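PDB 3KEY: protein STN1 from Saccharomyces cerevisiae, which regulates telomere length and protects chromosome ends, limiting telomerase loading through its interaction with CDC13, with this C-terminal part holding two winged helix-turn-helix regions. Local coordinates for residues Q46-N49 with V50-K54; E100-I103 with S104-K108; K144-K147 with K148-E152. All coordinates share one frame; numbering follows the deposited sequence.

Contact 1. Residues Q46-N49 with V50-K54; sequences QQQN and VGVMK
Q48 reaches back across a tight reversal of the chain to lie against V52 and K54, and following it outward from the backbone shows how one side chain can span the mouth of a turn. Its CB sits 3.5 Å from V52 O, and CG passes the same oxygen at a looser distance. With CG anti to the carbonyl carbon (chi1 -71°) and the chain extended beyond it, the side chain runs on past the turn, and CD remains 3.7 Å from V52 O. At the tip, the amide atom modelled as NE2 comes to 2.7 Å from K54 N and 3.5 Å from K54 CB. The orientation of this amide is uncertain, since its O and N may be exchanged, so the nature of that close approach stays open. M53 SD lies near the end of the amide, its side chain crossing that of Q48 at about a right angle. Cutting the side chain back to that of an alanine would probably leave the K54 backbone without the amide group now beside it and open a gap across the mouth of the turn.

The backbone beneath supplies its own closure. V52 N donates to N49 O over 2.8 Å, with an N-H...O angle of 148° and the donor tilted from the carbonyl plane. V52 CG2 adds a light apolar touch on N49 CB at 4.0 Å. At G51, any side chain would be jammed against the carbonyl oxygen of V50, so its backbone angles call for glycine. N49 to V52 therefore form a textbook type II beta turn, glycine in third place, within the surface connection between helices 31-47 and 56-73 of the first winged helix-turn-helix region.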
ATOM      1  N   GLN A  46     -19.308  10.378  12.381  1.00 36.59           N
ATOM      2  CA  GLN A  46     -18.942  11.287  13.464  1.00 39.47           C
ATOM      3  C   GLN A  46     -18.474  12.632  12.944  1.00 41.27           C
ATOM      4  O   GLN A  46     -18.702  13.658  13.584  1.00 42.21           O
ATOM      5  CB  GLN A  46     -17.816  10.706  14.327  1.00 40.21           C
ATOM      6  CG  GLN A  46     -18.025   9.276  14.773  1.00 44.79           C
ATOM      7  CD  GLN A  46     -17.359   8.979  16.110  1.00 47.58           C
ATOM      8  OE1 GLN A  46     -16.294   9.519  16.423  1.00 48.93           O
ATOM      9  NE2 GLN A  46     -17.983   8.107  16.902  1.00 47.66           N
ATOM     10  N   GLN A  47     -17.816  12.620  11.785  1.00 41.54           N
ATOM     11  CA  GLN A  47     -17.283  13.838  11.183  1.00 42.46           C
ATOM     12  C   GLN A  47     -18.301  14.714  10.453  1.00 43.04           C
ATOM     13  O   GLN A  47     -17.972  15.828  10.041  1.00 42.43           O
ATOM     14  CB  GLN A  47     -16.142  13.488  10.226  1.00 41.85           C
ATOM     15  CG  GLN A  47     -14.979  12.798  10.905  1.00 42.52           C
ATOM     16  CD  GLN A  47     -14.421  13.606  12.063  1.00 44.03           C
ATOM     17  OE1 GLN A  47     -14.422  13.153  13.210  1.00 46.46           O
ATOM     18  NE2 GLN A  47     -13.945  14.810  11.772  1.00 41.43           N
ATOM     19  N   GLN A  48     -19.524  14.222  10.284  1.00 42.64           N
ATOM     20  CA  GLN A  48     -20.546  15.016   9.605  1.00 45.78           C
ATOM     21  C   GLN A  48     -20.793  16.318  10.351  1.00 46.85           C
ATOM     22  O   GLN A  48     -20.921  16.333  11.577  1.00 45.64           O
ATOM     23  CB  GLN A  48     -21.861  14.243   9.509  1.00 45.48           C
ATOM     24  CG  GLN A  48     -21.840  13.094   8.541  1.00 44.54           C
ATOM     25  CD  GLN A  48     -23.118  12.296   8.597  1.00 46.54           C
ATOM     26  OE1 GLN A  48     -23.433  11.678   9.618  1.00 47.38           O
ATOM     27  NE2 GLN A  48     -23.872  12.310   7.505  1.00 44.45           N
ATOM     28  N   ASN A  49     -20.867  17.411   9.607  1.00 49.19           N
ATOM     29  CA  ASN A  49     -21.101  18.708  10.216  1.00 52.54           C
ATOM     30  C   ASN A  49     -22.516  18.803  10.775  1.00 52.07           C
ATOM     31  O   ASN A  49     -23.397  18.019  10.411  1.00 49.68           O
ATOM     32  CB  ASN A  49     -20.863  19.824   9.194  1.00 56.75           C
ATOM     33  CG  ASN A  49     -19.437  19.832   8.665  1.00 60.84           C
ATOM     34  OD1 ASN A  49     -18.480  19.672   9.426  1.00 62.67           O
ATOM     35  ND2 ASN A  49     -19.288  20.033   7.357  1.00 62.86           N
ATOM     36  N   VAL A  50     -22.721  19.753  11.680  1.00 53.65           N
ATOM     37  CA  VAL A  50     -24.032  19.961  12.279  1.00 55.45           C
ATOM     38  C   VAL A  50     -25.051  20.188  11.170  1.00 56.19           C
ATOM     39  O   VAL A  50     -24.782  20.897  10.201  1.00 55.57           O
ATOM     40  CB  VAL A  50     -24.015  21.171  13.238  1.00 55.90           C
ATOM     41  CG1 VAL A  50     -23.138  22.273  12.669  1.00 57.43           C
ATOM     42  CG2 VAL A  50     -25.435  21.685  13.459  1.00 56.70           C
ATOM     43  N   GLY A  51     -26.215  19.564  11.309  1.00 58.05           N
ATOM     44  CA  GLY A  51     -27.250  19.703  10.304  1.00 59.77           C
ATOM     45  C   GLY A  51     -27.084  18.698   9.178  1.00 61.54           C
ATOM     46  O   GLY A  51     -27.973  18.533   8.343  1.00 61.82           O
ATOM     47  N   VAL A  52     -25.941  18.022   9.149  1.00 62.05           N
ATOM     48  CA  VAL A  52     -25.684  17.031   8.113  1.00 62.95           C
ATOM     49  C   VAL A  52     -25.865  15.623   8.669  1.00 63.28           C
ATOM     50  O   VAL A  52     -25.205  15.229   9.633  1.00 63.26           O
ATOM     51  CB  VAL A  52     -24.254  17.169   7.543  1.00 62.85           C
ATOM     52  CG1 VAL A  52     -24.040  16.153   6.430  1.00 62.27           C
ATOM     53  CG2 VAL A  52     -24.035  18.581   7.023  1.00 61.75           C
ATOM     54  N   MET A  53     -26.773  14.871   8.058  1.00 63.72           N
ATOM     55  CA  MET A  53     -27.051  13.503   8.474  1.00 63.79           C
ATOM     56  C   MET A  53     -27.417  12.643   7.274  1.00 63.28           C
ATOM     57  O   MET A  53     -28.581  12.587   6.872  1.00 65.02           O
ATOM     58  CB  MET A  53     -28.199  13.483   9.487  1.00 66.39           C
ATOM     59  CG  MET A  53     -27.785  13.786  10.914  1.00 68.63           C
ATOM     60  SD  MET A  53     -26.918  12.400  11.695  1.00 72.93           S
ATOM     61  CE  MET A  53     -28.195  11.768  12.800  1.00 69.00           C
ATOM     62  N   LYS A  54     -26.415  11.982   6.699  1.00 60.15           N
ATOM     63  CA  LYS A  54     -26.630  11.115   5.547  1.00 57.35           C
ATOM     64  C   LYS A  54     -26.825   9.686   6.028  1.00 54.09           C
ATOM     65  O   LYS A  54     -26.455   9.348   7.150  1.00 53.35           O
ATOM     66  CB  LYS A  54     -25.429  11.179   4.596  1.00 59.28           C
ATOM     67  CG  LYS A  54     -25.184  12.547   3.980  1.00 62.26           C
ATOM     68  CD  LYS A  54     -24.004  12.509   3.019  1.00 65.67           C
ATOM     69  CE  LYS A  54     -23.737  13.885   2.428  1.00 68.02           C
ATOM     70  NZ  LYS A  54     -22.615  13.860   1.445  1.00 69.96           N
TER

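Contact 2. Residues E100-I103 with S104-K108; sequences EKRI and SVLMK
I103 and M107 lie side by side and point the same way, one helical turn apart, with I103 CG2 reaching M107 SD at 4.1 Å. The match comes from the first torsions: CG2 of I103 stands anti to its backbone N and beside the carbonyl carbon, which brings this branch to the side of the following turn. M107 CG, for its part, passes 3.3 Å from I103 O, so the stem of the methionine lies close along the carbonyl while the sulfur continues to the isoleucine methyl.

A second pair, R102 and L106, makes a comparable contact but crosses at a slant. The arginine chain bends at chi2 (52°) and again at chi3, and it is the aliphatic part, CD, that meets L106 CD1 at 3.9 Å, while the guanidinium has V105 CG1 obliquely beside it. That same CG1 occupies the cramped slot between backbone N and carbonyl carbon, and comes within 3.0 Å of R102 O, a short approach that looks strained.

What positions all these side chains is the hydrogen bonding beneath them. S104 N donates to E100 O, V105 N to K101 O, L106 N to R102 O and M107 N to I103 O, each near 3.0 Å; the V105 and L106 bonds are the straightest of the four, both at 165°. Further out, I103 rests on C142 and L143 of helix 132-149, L106 meets L176 and L178 of strand 173-180, and M107 touches Y180. Y184 OH adds a hydrogen bond to M107 O. The whole is a worked case of i to i+4 packing on an alpha helix with one face turned inward: helix 90-108 lays its apolar side on the core of the second winged helix-turn-helix region.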
ATOM      1  N   GLU A 100      10.314  -6.334  -2.481  1.00 31.84           N
ATOM      2  CA  GLU A 100      10.796  -7.603  -1.929  1.00 34.71           C
ATOM      3  C   GLU A 100      12.203  -7.946  -2.438  1.00 33.89           C
ATOM      4  O   GLU A 100      13.064  -8.371  -1.666  1.00 31.75           O
ATOM      5  CB  GLU A 100       9.850  -8.742  -2.304  1.00 37.10           C
ATOM      6  CG  GLU A 100       8.572  -8.809  -1.498  1.00 44.06           C
ATOM      7  CD  GLU A 100       7.436  -9.424  -2.298  1.00 47.80           C
ATOM      8  OE1 GLU A 100       7.715 -10.309  -3.139  1.00 49.95           O
ATOM      9  OE2 GLU A 100       6.269  -9.028  -2.086  1.00 51.77           O
ATOM     10  N   LYS A 101      12.423  -7.773  -3.737  1.00 32.48           N
ATOM     11  CA  LYS A 101      13.724  -8.061  -4.334  1.00 35.69           C
ATOM     12  C   LYS A 101      14.793  -7.102  -3.823  1.00 35.09           C
ATOM     13  O   LYS A 101      15.912  -7.517  -3.517  1.00 35.41           O
ATOM     14  CB  LYS A 101      13.651  -7.962  -5.862  1.00 37.29           C
ATOM     15  CG  LYS A 101      12.874  -9.093  -6.524  1.00 45.21           C
ATOM     16  CD  LYS A 101      12.706  -8.833  -8.022  1.00 50.59           C
ATOM     17  CE  LYS A 101      11.900  -9.933  -8.710  1.00 54.52           C
ATOM     18  NZ  LYS A 101      11.584  -9.571 -10.130  1.00 57.10           N
ATOM     19  N   ARG A 102      14.450  -5.816  -3.741  1.00 33.70           N
ATOM     20  CA  ARG A 102      15.401  -4.818  -3.263  1.00 32.64           C
ATOM     21  C   ARG A 102      15.828  -5.138  -1.835  1.00 33.28           C
ATOM     22  O   ARG A 102      17.017  -5.169  -1.527  1.00 33.12           O
ATOM     23  CB  ARG A 102      14.786  -3.415  -3.320  1.00 32.70           C
ATOM     24  CG  ARG A 102      15.654  -2.325  -2.691  1.00 35.41           C
ATOM     25  CD  ARG A 102      17.056  -2.359  -3.259  1.00 37.05           C
ATOM     26  NE  ARG A 102      17.024  -2.269  -4.714  1.00 40.27           N
ATOM     27  CZ  ARG A 102      17.151  -1.138  -5.402  1.00 43.70           C
ATOM     28  NH1 ARG A 102      17.334   0.020  -4.775  1.00 42.86           N
ATOM     29  NH2 ARG A 102      17.071  -1.168  -6.725  1.00 45.17           N
ATOM     30  N   ILE A 103      14.847  -5.378  -0.968  1.00 32.99           N
ATOM     31  CA  ILE A 103      15.105  -5.695   0.429  1.00 32.96           C
ATOM     32  C   ILE A 103      15.966  -6.961   0.526  1.00 34.97           C
ATOM     33  O   ILE A 103      16.922  -7.026   1.304  1.00 33.26           O
ATOM     34  CB  ILE A 103      13.762  -5.903   1.181  1.00 31.71           C
ATOM     35  CG1 ILE A 103      13.069  -4.546   1.385  1.00 28.87           C
ATOM     36  CG2 ILE A 103      13.988  -6.621   2.499  1.00 29.74           C
ATOM     37  CD1 ILE A 103      11.598  -4.674   1.789  1.00 28.39           C
ATOM     38  N   SER A 104      15.620  -7.959  -0.279  1.00 34.84           N
ATOM     39  CA  SER A 104      16.346  -9.220  -0.284  1.00 37.61           C
ATOM     40  C   SER A 104      17.838  -9.040  -0.609  1.00 36.43           C
ATOM     41  O   SER A 104      18.698  -9.569   0.101  1.00 36.70           O
ATOM     42  CB  SER A 104      15.699 -10.188  -1.281  1.00 38.07           C
ATOM     43  OG  SER A 104      16.444 -11.392  -1.367  1.00 44.89           O
ATOM     44  N   VAL A 105      18.146  -8.297  -1.666  1.00 35.10           N
ATOM     45  CA  VAL A 105      19.541  -8.090  -2.030  1.00 36.21           C
ATOM     46  C   VAL A 105      20.286  -7.237  -0.995  1.00 34.63           C
ATOM     47  O   VAL A 105      21.445  -7.521  -0.678  1.00 33.39           O
ATOM     48  CB  VAL A 105      19.689  -7.440  -3.435  1.00 37.39           C
ATOM     49  CG1 VAL A 105      19.133  -6.027  -3.438  1.00 40.01           C
ATOM     50  CG2 VAL A 105      21.156  -7.419  -3.835  1.00 40.46           C
ATOM     51  N   LEU A 106      19.629  -6.209  -0.461  1.00 31.35           N
ATOM     52  CA  LEU A 106      20.269  -5.357   0.545  1.00 32.55           C
ATOM     53  C   LEU A 106      20.678  -6.184   1.765  1.00 32.33           C
ATOM     54  O   LEU A 106      21.772  -6.010   2.305  1.00 33.15           O
ATOM     55  CB  LEU A 106      19.336  -4.216   0.981  1.00 30.71           C
ATOM     56  CG  LEU A 106      19.149  -3.081  -0.039  1.00 32.29           C
ATOM     57  CD1 LEU A 106      18.125  -2.066   0.478  1.00 31.72           C
ATOM     58  CD2 LEU A 106      20.501  -2.401  -0.301  1.00 30.86           C
ATOM     59  N   MET A 107      19.801  -7.083   2.192  1.00 31.70           N
ATOM     60  CA  MET A 107      20.093  -7.934   3.332  1.00 33.96           C
ATOM     61  C   MET A 107      21.249  -8.889   3.026  1.00 34.71           C
ATOM     62  O   MET A 107      22.128  -9.086   3.860  1.00 35.26           O
ATOM     63  CB  MET A 107      18.850  -8.730   3.734  1.00 35.06           C
ATOM     64  CG  MET A 107      17.743  -7.880   4.336  1.00 38.28           C
ATOM     65  SD  MET A 107      16.382  -8.897   4.947  1.00 43.19           S
ATOM     66  CE  MET A 107      16.929  -9.204   6.579  1.00 46.31           C
ATOM     67  N   LYS A 108      21.251  -9.470   1.828  1.00 35.45           N
ATOM     68  CA  LYS A 108      22.306 -10.400   1.426  1.00 35.15           C
ATOM     69  C   LYS A 108      23.680  -9.737   1.351  1.00 35.65           C
ATOM     70  O   LYS A 108      24.702 -10.410   1.438  1.00 34.30           O
ATOM     71  CB  LYS A 108      21.966 -11.039   0.077  1.00 35.02           C
ATOM     72  CG  LYS A 108      20.840 -12.066   0.145  1.00 34.22           C
ATOM     73  CD  LYS A 108      20.399 -12.476  -1.243  1.00 34.84           C
ATOM     74  CE  LYS A 108      19.207 -13.407  -1.190  1.00 37.05           C
ATOM     75  NZ  LYS A 108      18.830 -13.837  -2.565  1.00 37.08           N
TER

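Contact 3. Residues K144-K147 with K148-E152; sequences KRTK and KQYPE
Y150, the first residue past the end of the helix, turns back on T146, and its conformation sets the contact. Its backbone has left helical angles, yet Y150 N still donates to T146 O at 2.8 Å. With CG anti to the carbonyl carbon (chi1 -55°), the ring comes round so that its edge, near the ring plane, faces that same oxygen, CD1 standing 3.5 Å from T146 O. The T146 oxygen accepts the N-H and has the ring edge close beside it.

Q149 takes the same first rotamer and then extends, CG passing 3.2 Å from R145 O, the acceptor of Q149 N. K148 also extends beyond CG; its own backbone bond to K144 O is weak. K147 differs: its CG stands opposite the backbone N (chi1 178°), and the extended chain carries NZ out to a weak hydrogen bond with N156 OD1. After Y150 comes P151, which has no N-H to offer K147 O and sets its CD 3.6 Å from that oxygen instead.

Outside partners place the helix end. T146 OG1 is hydrogen-bonded to C142 O one turn back. T146 packs on I103 and M107 of helix 90-108 and on L154 of strand 154-161, while R145 reaches L12 and L15 of helix 6-16, so this last turn of helix 132-149 borders two helices and a strand.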
ATOM      1  N   LYS A 144       7.918  -5.310   7.213  1.00 34.74           N
ATOM      2  CA  LYS A 144       7.170  -5.888   8.327  1.00 38.78           C
ATOM      3  C   LYS A 144       7.135  -7.415   8.143  1.00 39.16           C
ATOM      4  O   LYS A 144       7.387  -8.175   9.083  1.00 37.29           O
ATOM      5  CB  LYS A 144       5.754  -5.301   8.338  1.00 40.56           C
ATOM      6  CG  LYS A 144       4.860  -5.704   9.500  1.00 48.65           C
ATOM      7  CD  LYS A 144       3.552  -4.881   9.473  1.00 51.98           C
ATOM      8  CE  LYS A 144       2.567  -5.337  10.553  1.00 56.00           C
ATOM      9  NZ  LYS A 144       1.334  -4.482  10.646  1.00 55.38           N
ATOM     10  N   ARG A 145       6.847  -7.857   6.922  1.00 38.92           N
ATOM     11  CA  ARG A 145       6.798  -9.290   6.625  1.00 41.10           C
ATOM     12  C   ARG A 145       8.175  -9.936   6.711  1.00 39.65           C
ATOM     13  O   ARG A 145       8.309 -11.057   7.196  1.00 39.23           O
ATOM     14  CB  ARG A 145       6.237  -9.537   5.223  1.00 42.10           C
ATOM     15  CG  ARG A 145       4.810  -9.086   5.045  1.00 46.17           C
ATOM     16  CD  ARG A 145       4.344  -9.301   3.613  1.00 48.72           C
ATOM     17  NE  ARG A 145       2.918  -9.029   3.475  1.00 49.65           N
ATOM     18  CZ  ARG A 145       2.223  -9.244   2.367  1.00 52.16           C
ATOM     19  NH1 ARG A 145       2.825  -9.734   1.291  1.00 53.47           N
ATOM     20  NH2 ARG A 145       0.923  -8.988   2.344  1.00 53.83           N
ATOM     21  N   THR A 146       9.193  -9.227   6.232  1.00 37.81           N
ATOM     22  CA  THR A 146      10.555  -9.746   6.247  1.00 36.68           C
ATOM     23  C   THR A 146      11.040 -10.000   7.674  1.00 38.12           C
ATOM     24  O   THR A 146      11.641 -11.046   7.958  1.00 37.72           O
ATOM     25  CB  THR A 146      11.528  -8.782   5.534  1.00 34.45           C
ATOM     26  OG1 THR A 146      11.155  -8.670   4.156  1.00 35.76           O
ATOM     27  CG2 THR A 146      12.963  -9.298   5.618  1.00 34.42           C
ATOM     28  N   LYS A 147      10.778  -9.056   8.571  1.00 37.59           N
ATOM     29  CA  LYS A 147      11.192  -9.223   9.959  1.00 41.51           C
ATOM     30  C   LYS A 147      10.500 -10.443  10.581  1.00 43.95           C
ATOM     31  O   LYS A 147      11.107 -11.175  11.366  1.00 44.79           O
ATOM     32  CB  LYS A 147      10.867  -7.971  10.779  1.00 40.84           C
ATOM     33  CG  LYS A 147      11.234  -8.106  12.250  1.00 44.73           C
ATOM     34  CD  LYS A 147      11.092  -6.788  12.994  1.00 46.35           C
ATOM     35  CE  LYS A 147      11.526  -6.934  14.450  1.00 47.34           C
ATOM     36  NZ  LYS A 147      11.476  -5.636  15.179  1.00 48.04           N
ATOM     37  N   LYS A 148       9.233 -10.663  10.228  1.00 45.15           N
ATOM     38  CA  LYS A 148       8.496 -11.809  10.760  1.00 48.72           C
ATOM     39  C   LYS A 148       9.004 -13.132  10.202  1.00 49.58           C
ATOM     40  O   LYS A 148       9.134 -14.106  10.942  1.00 51.16           O
ATOM     41  CB  LYS A 148       6.998 -11.697  10.466  1.00 50.14           C
ATOM     42  CG  LYS A 148       6.237 -10.797  11.418  1.00 55.40           C
ATOM     43  CD  LYS A 148       4.730 -10.987  11.263  1.00 57.50           C
ATOM     44  CE  LYS A 148       3.959 -10.129  12.255  1.00 59.65           C
ATOM     45  NZ  LYS A 148       2.490 -10.390  12.185  1.00 61.79           N
ATOM     46  N   GLN A 149       9.298 -13.165   8.904  1.00 49.18           N
ATOM     47  CA  GLN A 149       9.773 -14.384   8.268  1.00 49.86           C
ATOM     48  C   GLN A 149      11.263 -14.678   8.466  1.00 48.97           C
ATOM     49  O   GLN A 149      11.680 -15.828   8.350  1.00 47.76           O
ATOM     50  CB  GLN A 149       9.458 -14.354   6.772  1.00 52.78           C
ATOM     51  CG  GLN A 149       7.993 -14.122   6.449  1.00 57.78           C
ATOM     52  CD  GLN A 149       7.674 -14.367   4.984  1.00 60.64           C
ATOM     53  OE1 GLN A 149       8.376 -13.888   4.089  1.00 63.62           O
ATOM     54  NE2 GLN A 149       6.601 -15.113   4.731  1.00 62.94           N
ATOM     55  N   TYR A 150      12.066 -13.654   8.751  1.00 47.47           N
ATOM     56  CA  TYR A 150      13.495 -13.865   8.958  1.00 46.70           C
ATOM     57  C   TYR A 150      14.007 -13.174  10.215  1.00 45.38           C
ATOM     58  O   TYR A 150      14.832 -12.261  10.141  1.00 45.92           O
ATOM     59  CB  TYR A 150      14.297 -13.386   7.742  1.00 49.00           C
ATOM     60  CG  TYR A 150      13.840 -14.010   6.446  1.00 53.15           C
ATOM     61  CD1 TYR A 150      12.672 -13.572   5.819  1.00 55.58           C
ATOM     62  CD2 TYR A 150      14.540 -15.074   5.871  1.00 53.81           C
ATOM     63  CE1 TYR A 150      12.203 -14.176   4.656  1.00 58.09           C
ATOM     64  CE2 TYR A 150      14.083 -15.689   4.702  1.00 55.58           C
ATOM     65  CZ  TYR A 150      12.909 -15.231   4.102  1.00 58.16           C
ATOM     66  OH  TYR A 150      12.425 -15.815   2.953  1.00 58.27           O
ATOM     67  N   PRO A 151      13.522 -13.601  11.393  1.00 44.22           N
ATOM     68  CA  PRO A 151      13.969 -12.983  12.646  1.00 44.54           C
ATOM     69  C   PRO A 151      15.448 -13.214  12.949  1.00 44.54           C
ATOM     70  O   PRO A 151      16.043 -12.483  13.740  1.00 45.39           O
ATOM     71  CB  PRO A 151      13.037 -13.600  13.693  1.00 43.54           C
ATOM     72  CG  PRO A 151      12.640 -14.907  13.085  1.00 43.61           C
ATOM     73  CD  PRO A 151      12.431 -14.561  11.639  1.00 41.85           C
ATOM     74  N   GLU A 152      16.047 -14.214  12.304  1.00 43.20           N
ATOM     75  CA  GLU A 152      17.464 -14.513  12.525  1.00 43.01           C
ATOM     76  C   GLU A 152      18.342 -13.568  11.716  1.00 41.28           C
ATOM     77  O   GLU A 152      19.548 -13.468  11.947  1.00 40.44           O
ATOM     78  CB  GLU A 152      17.781 -15.964  12.127  1.00 44.50           C
ATOM     79  CG  GLU A 152      16.829 -16.990  12.721  1.00 47.08           C
ATOM     80  CD  GLU A 152      15.693 -17.359  11.773  1.00 49.84           C
ATOM     81  OE1 GLU A 152      15.269 -16.503  10.959  1.00 47.52           O
ATOM     82  OE2 GLU A 152      15.218 -18.518  11.850  1.00 52.33           O
TER

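Along the chain the three contacts come in series; none nests within or crosses another, and each is local, closing only a turn of backbone. Contact 1 comes first, reversing the chain between helices 31-47 and 56-73 at the outer end of the first winged helix-turn-helix region. Contact 2 follows on helix 90-108 and contact 3 at the end of helix 132-149, both in the second region. These two meet directly: M107 SD packs on T146 CG2 at 3.5 Å, joining the two helices, and their centres are about 12 Å apart. Contact 1 lies across the chain's centre from both, its centre about 48 Å from that of contact 2.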